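PDB 6QPA: sulfur oxygenase/reductase from Halothiobacillus neapolitanus, which catalyses the oxygen-dependent disproportionation of elemental sulfur at a mononuclear iron site, yielding both oxidised sulfur species and sulfide. Local coordinates for the interface of chains A and B and the interface of chains A and C. Coordinates in Å, arbitrary orientation; residue numbers count along the deposited sequence, not the author numbering. Chains: chain A/B/C, Sulfur oxygenase/reductase.

Contact 1: the interface of chains A and B. Residues chain A 131-134; chain B 151-152, 192-194, 260, 264.
The 3-10 helix 132-134 of chain A, with A:Ser131 just ahead of it, docks against three loop segments of chain B: B:Lys151 and B:Val152, B:Gly192 just before strand 193-204, and B:Glu260 just before helix 262-269. B:Glu260 reaches in as an extended chain, its CG anti to the backbone N (chi1 176°), and delivers carboxylate oxygen OE2 to the start of the 3-10 helix. Three donors grip that oxygen. The hydroxyl OG1 of A:Thr133 donates to the anti lone pair of B:Glu260 OE2 at 2.8 Å. The backbone N of A:Thr133 comes from the syn side, 2.9 Å from OE2 of B:Glu260 and tilted from the carboxylate plane, while OG of A:Ser131 arrives from above that plane. The other oxygen, OE1, holds a water that also bonds the backbone N of the poorly ordered A:Met132. The N-H groups at this helix start, A:Thr133 directly and A:Met132 through the water, would probably favour a negative charge on B:Glu260.

A:Asp134 sends a carboxylate the opposite way across the interface. Its OD1 forms a salt bridge with the ammonium NZ of B:Lys151 at 2.8 Å, met from above the carboxylate plane; bends at chi2 and chi4 curl the lysine chain back to it. The carbonyl O of B:Met193 also accepts from NZ and fixes its position. OD2 of A:Asp134 takes the backbone N of A:Ser131, and from the syn side it accepts the backbone N of B:Gly192 at 2.9 Å.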
loop_
_atom_site.group_PDB
_atom_site.type_symbol
_atom_site.label_atom_id
_atom_site.label_comp_id
_atom_site.label_asym_id
_atom_site.label_seq_id
_atom_site.Cartn_x
_atom_site.Cartn_y
_atom_site.Cartn_z
ATOM N N SER A 131 -35.174 -26.805 32.896
ATOM C CA SER A 131 -34.477 -25.573 32.588
ATOM C C SER A 131 -34.480 -24.675 33.820
ATOM O O SER A 131 -35.149 -24.963 34.821
ATOM C CB SER A 131 -35.107 -24.886 31.377
ATOM O OG SER A 131 -36.302 -24.252 31.772
ATOM N N MET A 132 -33.701 -23.590 33.729
ATOM C CA MET A 132 -33.575 -22.626 34.827
ATOM C C MET A 132 -34.932 -22.096 35.285
ATOM O O MET A 132 -35.186 -21.967 36.488
ATOM C CB MET A 132 -32.684 -21.451 34.404
ATOM C CG MET A 132 -31.200 -21.743 34.240
ATOM S SD MET A 132 -30.340 -22.028 35.810
ATOM C CE MET A 132 -28.626 -21.737 35.348
ATOM N N THR A 133 -35.795 -21.712 34.337
ATOM C CA THR A 133 -37.079 -21.144 34.729
ATOM C C THR A 133 -38.016 -22.182 35.337
ATOM O O THR A 133 -39.063 -21.802 35.880
ATOM C CB THR A 133 -37.751 -20.435 33.537
ATOM O OG1 THR A 133 -37.836 -21.320 32.423
ATOM C CG2 THR A 133 -36.958 -19.190 33.131
ATOM N N ASP A 134 -37.659 -23.474 35.279
ATOM C CA ASP A 134 -38.403 -24.516 35.979
ATOM C C ASP A 134 -37.964 -24.695 37.428
ATOM O O ASP A 134 -38.677 -25.338 38.213
ATOM C CB ASP A 134 -38.244 -25.865 35.271
ATOM C CG ASP A 134 -38.714 -25.826 33.822
ATOM O OD1 ASP A 134 -39.661 -25.077 33.529
ATOM O OD2 ASP A 134 -38.140 -26.544 32.975
ATOM N N LYS B 151 -43.927 -21.348 36.992
ATOM C CA LYS B 151 -42.803 -21.174 36.083
ATOM C C LYS B 151 -42.406 -19.701 36.079
ATOM O O LYS B 151 -43.246 -18.817 36.233
ATOM C CB LYS B 151 -43.179 -21.597 34.659
ATOM C CG LYS B 151 -43.616 -23.073 34.551
ATOM C CD LYS B 151 -42.527 -24.009 35.106
ATOM C CE LYS B 151 -42.813 -25.465 34.676
ATOM N NZ LYS B 151 -42.425 -25.610 33.233
ATOM N N VAL B 152 -41.120 -19.437 35.906
ATOM C CA VAL B 152 -40.610 -18.074 35.929
ATOM C C VAL B 152 -40.760 -17.491 34.527
ATOM O O VAL B 152 -40.102 -17.947 33.580
ATOM C CB VAL B 152 -39.153 -18.034 36.387
ATOM C CG1 VAL B 152 -38.648 -16.593 36.350
ATOM C CG2 VAL B 152 -39.005 -18.686 37.800
ATOM N N GLY B 192 -38.554 -25.873 30.232
ATOM C CA GLY B 192 -38.573 -24.504 29.785
ATOM C C GLY B 192 -39.914 -23.993 29.319
ATOM O O GLY B 192 -39.964 -22.897 28.758
ATOM N N MET B 193 -40.991 -24.764 29.488
ATOM C CA MET B 193 -42.308 -24.296 29.092
ATOM C C MET B 193 -42.855 -23.383 30.179
ATOM O O MET B 193 -43.163 -23.838 31.288
ATOM C CB MET B 193 -43.319 -25.413 28.871
ATOM C CG MET B 193 -44.682 -24.653 28.666
ATOM S SD MET B 193 -46.081 -25.481 28.047
ATOM C CE MET B 193 -45.648 -25.641 26.347
ATOM N N VAL B 194 -43.043 -22.117 29.845
ATOM C CA VAL B 194 -43.391 -21.137 30.860
ATOM C C VAL B 194 -44.902 -21.023 31.065
ATOM O O VAL B 194 -45.368 -20.927 32.205
ATOM C CB VAL B 194 -42.725 -19.809 30.473
ATOM C CG1 VAL B 194 -43.273 -18.670 31.307
ATOM C CG2 VAL B 194 -41.201 -19.936 30.679
ATOM N N GLU B 260 -38.687 -20.405 27.808
ATOM C CA GLU B 260 -37.520 -19.737 28.376
ATOM C C GLU B 260 -36.684 -19.042 27.305
ATOM O O GLU B 260 -36.141 -17.952 27.544
ATOM C CB GLU B 260 -36.655 -20.737 29.150
ATOM C CG GLU B 260 -35.348 -20.094 29.683
ATOM C CD GLU B 260 -34.563 -21.019 30.597
ATOM O OE1 GLU B 260 -33.333 -21.170 30.392
ATOM O OE2 GLU B 260 -35.181 -21.602 31.518
ATOM N N HIS B 264 -35.386 -23.545 23.760
ATOM C CA HIS B 264 -36.384 -24.327 24.487
ATOM C C HIS B 264 -37.687 -24.408 23.711
ATOM O O HIS B 264 -38.365 -25.441 23.728
ATOM C CB HIS B 264 -36.639 -23.735 25.875
ATOM C CG HIS B 264 -35.488 -23.915 26.809
ATOM N ND1 HIS B 264 -34.520 -22.950 26.991
ATOM C CD2 HIS B 264 -35.140 -24.959 27.606
ATOM C CE1 HIS B 264 -33.619 -23.395 27.854
ATOM N NE2 HIS B 264 -33.965 -24.617 28.229
HETATM O O HOH W 1 -32.070 -23.200 31.311
#

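Contact 2: the interface of chains A and C. Residues chain A 53, 62-63, 67, 70-71; chain C 16, 72-73, 110-111.
The flat carboxamide of C:Asn72 turns its N-H edge to A:Thr70, whose carbonyl O lies nearly in the amide plane. Next along chain C, the pyrrolidine ring of C:Pro73, after the cis peptide bond, brings CD to within 4.2 Å of CD1 of A:Leu71.

The hydrogen bond from the amide is straight at the donor, 169° at H, with ND2 of C:Asn72 2.9 Å from O of A:Thr70, but it enters from above the carbonyl plane and not on a lone pair. With CG anti to the backbone N (chi1 -179°), the asparagine lies alongside the A:Thr70 side chain, both pointing the same way. An alanine in place of C:Asn72 would probably leave the A:Thr70 carbonyl without this donor and open a gap beside the threonine.

C:Ile111 is the apolar piece. Its CG1 lies against the peptide of A:Gly62, 3.4 Å from the carbonyl carbon C, where the glycine puts no side chain in the way. From there CD1 meets the methyl CE of A:Met67 tip to tip at 3.8 Å, the methionine chain being bent at chi3 (72°). The methyl CD1 of A:Ile53 approaches the carbonyl O of C:Ile111. This two-fold interface carries a twin of the patch with the chains exchanged. Next to the isoleucine, the backbone N of A:Gly62 donates to the carbonyl O of C:Val110 at 2.8 Å.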
loop_
_atom_site.group_PDB
_atom_site.type_symbol
_atom_site.label_atom_id
_atom_site.label_comp_id
_atom_site.label_asym_id
_atom_site.label_seq_id
_atom_site.Cartn_x
_atom_site.Cartn_y
_atom_site.Cartn_z
ATOM N N ILE A 53 -12.064 -35.599 25.672
ATOM C CA ILE A 53 -11.823 -36.766 26.519
ATOM C C ILE A 53 -11.275 -36.288 27.857
ATOM O O ILE A 53 -10.936 -35.114 28.039
ATOM C CB ILE A 53 -10.821 -37.770 25.909
ATOM C CG1 ILE A 53 -9.411 -37.145 25.898
ATOM C CG2 ILE A 53 -11.261 -38.274 24.535
ATOM C CD1 ILE A 53 -8.280 -38.144 25.635
ATOM N N GLY A 62 -2.259 -36.708 24.603
ATOM C CA GLY A 62 -2.544 -36.129 23.305
ATOM C C GLY A 62 -3.946 -35.578 23.174
ATOM O O GLY A 62 -4.218 -34.829 22.239
ATOM N N GLY A 63 -4.847 -35.938 24.087
ATOM C CA GLY A 63 -6.201 -35.439 24.066
ATOM C C GLY A 63 -6.362 -34.269 25.019
ATOM O O GLY A 63 -5.408 -33.786 25.630
ATOM N N MET A 67 -11.769 -30.724 22.751
ATOM C CA MET A 67 -11.167 -30.983 21.454
ATOM C C MET A 67 -12.104 -30.591 20.314
ATOM O O MET A 67 -11.958 -31.104 19.198
ATOM C CB MET A 67 -10.773 -32.462 21.336
ATOM C CG MET A 67 -9.813 -32.958 22.418
ATOM S SD MET A 67 -9.584 -34.768 22.423
ATOM C CE MET A 67 -8.606 -34.972 20.924
ATOM N N THR A 70 -10.495 -29.803 16.914
ATOM C CA THR A 70 -9.465 -30.663 16.344
ATOM C C THR A 70 -9.874 -32.118 16.176
ATOM O O THR A 70 -9.246 -32.822 15.387
ATOM C CB THR A 70 -8.209 -30.615 17.219
ATOM O OG1 THR A 70 -8.564 -31.031 18.536
ATOM C CG2 THR A 70 -7.674 -29.200 17.300
ATOM N N LEU A 71 -10.888 -32.584 16.887
ATOM C CA LEU A 71 -11.284 -33.979 16.836
ATOM C C LEU A 71 -11.873 -34.268 15.468
ATOM O O LEU A 71 -12.817 -33.597 15.045
ATOM C CB LEU A 71 -12.292 -34.245 17.946
ATOM C CG LEU A 71 -12.711 -35.596 18.472
ATOM C CD1 LEU A 71 -11.532 -36.480 18.792
ATOM C CD2 LEU A 71 -13.514 -35.326 19.733
ATOM N N ALA C 16 -2.232 -37.935 18.253
ATOM C CA ALA C 16 -2.543 -36.618 17.718
ATOM C C ALA C 16 -1.795 -36.407 16.413
ATOM O O ALA C 16 -0.613 -36.731 16.297
ATOM C CB ALA C 16 -2.165 -35.531 18.723
ATOM N N ASN C 72 -7.597 -36.871 12.851
ATOM C CA ASN C 72 -7.043 -36.600 14.174
ATOM C C ASN C 72 -8.001 -37.082 15.257
ATOM O O ASN C 72 -9.088 -36.519 15.415
ATOM C CB ASN C 72 -6.749 -35.110 14.374
ATOM C CG ASN C 72 -6.146 -34.831 15.749
ATOM O OD1 ASN C 72 -5.056 -35.320 16.075
ATOM N ND2 ASN C 72 -6.866 -34.079 16.571
ATOM N N PRO C 73 -7.645 -38.116 16.027
ATOM C CA PRO C 73 -6.355 -38.799 15.980
ATOM C C PRO C 73 -6.196 -39.677 14.747
ATOM O O PRO C 73 -7.152 -39.922 14.022
ATOM C CB PRO C 73 -6.383 -39.660 17.239
ATOM C CG PRO C 73 -7.816 -40.023 17.370
ATOM C CD PRO C 73 -8.577 -38.783 16.951
ATOM N N VAL C 110 -0.721 -39.400 22.847
ATOM C CA VAL C 110 -1.695 -40.481 22.754
ATOM C C VAL C 110 -3.082 -39.946 23.081
ATOM O O VAL C 110 -3.275 -39.230 24.075
ATOM C CB VAL C 110 -1.331 -41.636 23.697
ATOM C CG1 VAL C 110 -2.456 -42.690 23.713
ATOM C CG2 VAL C 110 0.002 -42.238 23.295
ATOM N N ILE C 111 -4.043 -40.266 22.222
ATOM C CA ILE C 111 -5.435 -39.943 22.468
ATOM C C ILE C 111 -6.248 -41.169 22.861
ATOM O O ILE C 111 -7.177 -41.049 23.673
ATOM C CB ILE C 111 -6.041 -39.252 21.230
ATOM C CG1 ILE C 111 -5.510 -37.813 21.115
ATOM C CG2 ILE C 111 -7.580 -39.314 21.243
ATOM C CD1 ILE C 111 -5.766 -37.192 19.755
#

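Contact 3: the interface of chains A and C. Residues chain A 168, 287-291; chain C 234-235, 245.
Hydrogen bonds dominate this patch of the two-fold interface. C:Asn234 pushes its carboxamide against the turn that follows helix 276-287, and ND2 donates to two backbone carbonyls: O of A:Leu287 at 3.1 Å and O of A:Leu290 at 2.9 Å. Both acceptors lie close to the amide plane, and the A:Leu290 carbonyl is met on a lone pair, an arrangement that fixes the rotation of the amide. A leucine in place of C:Asn234 would probably leave both carbonyls without this donor and set an apolar branch against them.

Apolar contact comes from A:Met168, which enters between the two chain C residues. Its sulfur SD touches CB of C:Asn234 at 3.7 Å. A bend at chi3 (69°) turns the methyl CE over one face of the C:Tyr235 ring, a CH-pi contact 3.9 Å from the centroid and offset toward the rim. Beside the tyrosine, CG2 of C:Ile245 packs against CG of A:Asp291 at 3.8 Å.

A further hydrogen bond runs at the ring's edge. The carboxylate of A:Asp291 is nearly coplanar with the ring, 13° between planes, and its OD1 accepts the phenol OH of C:Tyr235 through the syn lone pair at 2.6 Å.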
loop_
_atom_site.group_PDB
_atom_site.type_symbol
_atom_site.label_atom_id
_atom_site.label_comp_id
_atom_site.label_asym_id
_atom_site.label_seq_id
_atom_site.Cartn_x
_atom_site.Cartn_y
_atom_site.Cartn_z
ATOM N N MET A 168 -13.212 -58.018 33.676
ATOM C CA MET A 168 -12.698 -59.387 33.669
ATOM C C MET A 168 -13.826 -60.387 33.847
ATOM O O MET A 168 -14.746 -60.178 34.640
ATOM C CB MET A 168 -11.665 -59.599 34.773
ATOM C CG MET A 168 -10.482 -58.638 34.655
ATOM S SD MET A 168 -9.505 -58.562 36.175
ATOM C CE MET A 168 -8.756 -60.204 36.188
ATOM N N LEU A 287 -11.133 -50.504 39.443
ATOM C CA LEU A 287 -9.909 -50.748 38.681
ATOM C C LEU A 287 -9.434 -52.194 38.786
ATOM O O LEU A 287 -8.846 -52.721 37.834
ATOM C CB LEU A 287 -8.796 -49.794 39.128
ATOM C CG LEU A 287 -8.987 -48.287 38.836
ATOM C CD1 LEU A 287 -7.741 -47.486 39.177
ATOM C CD2 LEU A 287 -9.369 -48.048 37.393
ATOM N N ALA A 288 -9.646 -52.833 39.941
ATOM C CA ALA A 288 -9.207 -54.198 40.174
ATOM C C ALA A 288 -9.930 -55.220 39.307
ATOM O O ALA A 288 -9.476 -56.362 39.235
ATOM C CB ALA A 288 -9.400 -54.570 41.653
ATOM N N HIS A 289 -11.028 -54.849 38.643
ATOM C CA HIS A 289 -11.837 -55.828 37.930
ATOM C C HIS A 289 -11.822 -55.644 36.424
ATOM O O HIS A 289 -12.617 -56.282 35.726
ATOM C CB HIS A 289 -13.264 -55.777 38.459
ATOM C CG HIS A 289 -13.336 -55.961 39.940
ATOM N ND1 HIS A 289 -12.823 -57.078 40.569
ATOM C CD2 HIS A 289 -13.862 -55.186 40.917
ATOM C CE1 HIS A 289 -13.025 -56.979 41.870
ATOM N NE2 HIS A 289 -13.647 -55.838 42.109
ATOM N N LEU A 290 -10.932 -54.807 35.908
ATOM C CA LEU A 290 -10.965 -54.391 34.519
ATOM C C LEU A 290 -9.923 -55.116 33.686
ATOM O O LEU A 290 -8.773 -55.279 34.105
ATOM C CB LEU A 290 -10.723 -52.890 34.401
ATOM C CG LEU A 290 -11.712 -51.990 35.121
ATOM C CD1 LEU A 290 -11.347 -50.520 34.804
ATOM C CD2 LEU A 290 -13.135 -52.321 34.684
ATOM N N ASP A 291 -10.339 -55.537 32.494
ATOM C CA ASP A 291 -9.392 -55.855 31.432
ATOM C C ASP A 291 -8.965 -54.618 30.663
ATOM O O ASP A 291 -7.846 -54.565 30.142
ATOM C CB ASP A 291 -10.005 -56.849 30.458
ATOM C CG ASP A 291 -9.870 -58.269 30.931
ATOM O OD1 ASP A 291 -8.859 -58.565 31.588
ATOM O OD2 ASP A 291 -10.774 -59.082 30.663
ATOM N N ASN C 234 -3.704 -57.003 36.922
ATOM C CA ASN C 234 -4.821 -57.697 37.543
ATOM C C ASN C 234 -4.710 -59.209 37.415
ATOM O O ASN C 234 -5.497 -59.928 38.033
ATOM C CB ASN C 234 -6.131 -57.223 36.921
ATOM C CG ASN C 234 -6.523 -55.844 37.392
ATOM O OD1 ASN C 234 -6.090 -55.406 38.460
ATOM N ND2 ASN C 234 -7.356 -55.159 36.615
ATOM N N TYR C 235 -3.740 -59.702 36.656
ATOM C CA TYR C 235 -3.444 -61.119 36.564
ATOM C C TYR C 235 -2.143 -61.456 37.288
ATOM O O TYR C 235 -1.500 -62.453 36.958
ATOM C CB TYR C 235 -3.379 -61.532 35.088
ATOM C CG TYR C 235 -4.699 -61.410 34.344
ATOM C CD1 TYR C 235 -5.684 -62.379 34.458
ATOM C CD2 TYR C 235 -5.001 -60.248 33.624
ATOM C CE1 TYR C 235 -6.901 -62.253 33.796
ATOM C CE2 TYR C 235 -6.211 -60.100 32.973
ATOM C CZ TYR C 235 -7.163 -61.098 33.061
ATOM O OH TYR C 235 -8.368 -60.940 32.407
ATOM N N ILE C 245 -4.995 -61.671 29.137
ATOM C CA ILE C 245 -6.340 -61.193 28.837
ATOM C C ILE C 245 -6.894 -62.034 27.694
ATOM O O ILE C 245 -6.238 -62.160 26.650
ATOM C CB ILE C 245 -6.302 -59.703 28.488
ATOM C CG1 ILE C 245 -5.784 -58.888 29.681
ATOM C CG2 ILE C 245 -7.671 -59.216 28.003
ATOM C CD1 ILE C 245 -5.460 -57.438 29.309
#

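Contact 4: the interface of chains A and B. Residues chain A 305, 307, 310; chain B 185, 189, 271, 275.
A:Leu307 points its branched end tip to tip at the six-membered rim of the B:Trp185 indole, and both methyls share the work: CD1 and CD2 each lie 3.7 Å from CH2 of the tryptophan. The same leucine crosses B:Asn189 at about a right angle, CD2 against its CB at 3.7 Å, and it also crosses B:Asp275 nearly square. CD1 reaches CD2 of the B:His271 imidazole more distantly.

A:Gln305 meets B:Asp275 at about a right angle too, with amide and carboxylate planes 46° apart. Its amide NE2 donates to OD2 of the aspartate at 2.8 Å, coming from above the carboxylate plane. The aspartate's CG stands anti to its backbone N (chi1 180°), which carries OD2 out toward chain A. On the other end of the glutamine amide, OE1 accepts the backbone N of A:Leu307 at 3.0 Å, so one amide ties the leucine's own backbone to the partner chain and limits its own rotation.

A:Lys310, poorly ordered, stretches past the leucine and crosses B:Asn189 obliquely; as modelled, NZ donates to OD1 of the asparagine at 3.0 Å, on a carbonyl lone pair. The B:Asn189 amide nitrogen ND2 sits over the centre of one indole face.

In the fold, strand 304-305 and the 3-10 helix 307-311, close to the C-terminus of chain A, lie against the end of helix 172-189 and the region of helix 271-274 in chain B.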
loop_
_atom_site.group_PDB
_atom_site.type_symbol
_atom_site.label_atom_id
_atom_site.label_comp_id
_atom_site.label_asym_id
_atom_site.label_seq_id
_atom_site.Cartn_x
_atom_site.Cartn_y
_atom_site.Cartn_z
ATOM N N GLN A 305 -34.985 -35.936 24.395
ATOM C CA GLN A 305 -36.373 -36.110 24.819
ATOM C C GLN A 305 -36.253 -37.005 26.047
ATOM O O GLN A 305 -36.021 -38.219 25.945
ATOM C CB GLN A 305 -37.284 -36.615 23.682
ATOM C CG GLN A 305 -37.970 -37.961 23.810
ATOM C CD GLN A 305 -39.116 -38.021 24.802
ATOM O OE1 GLN A 305 -39.035 -37.519 25.929
ATOM N NE2 GLN A 305 -40.187 -38.688 24.391
ATOM N N LEU A 307 -38.185 -37.875 28.745
ATOM C CA LEU A 307 -39.237 -38.436 29.591
ATOM C C LEU A 307 -38.938 -39.859 30.053
ATOM O O LEU A 307 -39.488 -40.299 31.067
ATOM C CB LEU A 307 -40.594 -38.357 28.902
ATOM C CG LEU A 307 -41.145 -36.949 29.189
ATOM C CD1 LEU A 307 -40.979 -35.979 28.000
ATOM C CD2 LEU A 307 -42.565 -36.971 29.763
ATOM N N LYS A 310 -38.022 -40.211 33.722
ATOM C CA LYS A 310 -39.039 -40.090 34.758
ATOM C C LYS A 310 -39.437 -41.440 35.332
ATOM O O LYS A 310 -39.897 -41.498 36.477
ATOM C CB LYS A 310 -40.278 -39.364 34.214
ATOM C CG LYS A 310 -40.086 -37.869 33.946
ATOM C CD LYS A 310 -41.401 -37.056 34.038
ATOM C CE LYS A 310 -41.172 -35.552 33.721
ATOM N NZ LYS A 310 -42.278 -34.618 34.154
ATOM N N TRP B 185 -50.061 -31.257 29.066
ATOM C CA TRP B 185 -48.998 -32.255 29.026
ATOM C C TRP B 185 -47.636 -31.590 28.853
ATOM O O TRP B 185 -46.661 -31.936 29.534
ATOM C CB TRP B 185 -49.261 -33.244 27.891
ATOM C CG TRP B 185 -48.413 -34.479 27.922
ATOM C CD1 TRP B 185 -48.796 -35.715 28.356
ATOM C CD2 TRP B 185 -47.042 -34.610 27.497
ATOM N NE1 TRP B 185 -47.756 -36.600 28.240
ATOM C CE2 TRP B 185 -46.668 -35.954 27.713
ATOM C CE3 TRP B 185 -46.097 -33.725 26.959
ATOM C CZ2 TRP B 185 -45.386 -36.441 27.401
ATOM C CZ3 TRP B 185 -44.827 -34.204 26.658
ATOM C CH2 TRP B 185 -44.479 -35.549 26.883
ATOM N N ASN B 189 -44.370 -31.509 31.434
ATOM C CA ASN B 189 -43.361 -32.492 31.067
ATOM C C ASN B 189 -42.200 -31.977 30.236
ATOM O O ASN B 189 -41.197 -32.683 30.128
ATOM C CB ASN B 189 -44.023 -33.645 30.294
ATOM C CG ASN B 189 -44.952 -34.461 31.177
ATOM O OD1 ASN B 189 -44.529 -34.930 32.213
ATOM N ND2 ASN B 189 -46.217 -34.611 30.784
ATOM N N HIS B 271 -41.664 -31.871 20.682
ATOM C CA HIS B 271 -42.124 -33.051 21.420
ATOM C C HIS B 271 -43.431 -33.612 20.870
ATOM O O HIS B 271 -43.691 -34.805 21.043
ATOM C CB HIS B 271 -42.296 -32.746 22.922
ATOM C CG HIS B 271 -41.020 -32.801 23.702
ATOM N ND1 HIS B 271 -39.956 -31.962 23.451
ATOM C CD2 HIS B 271 -40.645 -33.580 24.747
ATOM C CE1 HIS B 271 -38.970 -32.236 24.292
ATOM N NE2 HIS B 271 -39.363 -33.214 25.088
ATOM N N ASP B 275 -42.164 -37.410 21.084
ATOM C CA ASP B 275 -42.640 -38.140 22.251
ATOM C C ASP B 275 -43.898 -38.901 21.856
ATOM O O ASP B 275 -44.883 -38.293 21.429
ATOM C CB ASP B 275 -42.937 -37.219 23.422
ATOM C CG ASP B 275 -43.433 -37.994 24.629
ATOM O OD1 ASP B 275 -44.596 -38.456 24.614
ATOM O OD2 ASP B 275 -42.647 -38.161 25.582
#

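Contact 1 and contact 4 belong to the same A-B interface, their C-alpha centres about 14 Å apart; B:Asn189 ends helix 172-189 and B:Gly192 follows closely, so one stretch of chain B serves both. Contact 2 and contact 3 lie about 26 Å apart between C-alpha centres on the two-fold A-C interface and share no residues. Across chain A, again between C-alpha centres, contact 1 is about 37 Å from contact 2 and about 46 Å from contact 3. Each subunit thus uses separate surfaces for two kinds of neighbour, one two-fold and one not, which fits a closed assembly of 24 subunits such as the deposited one.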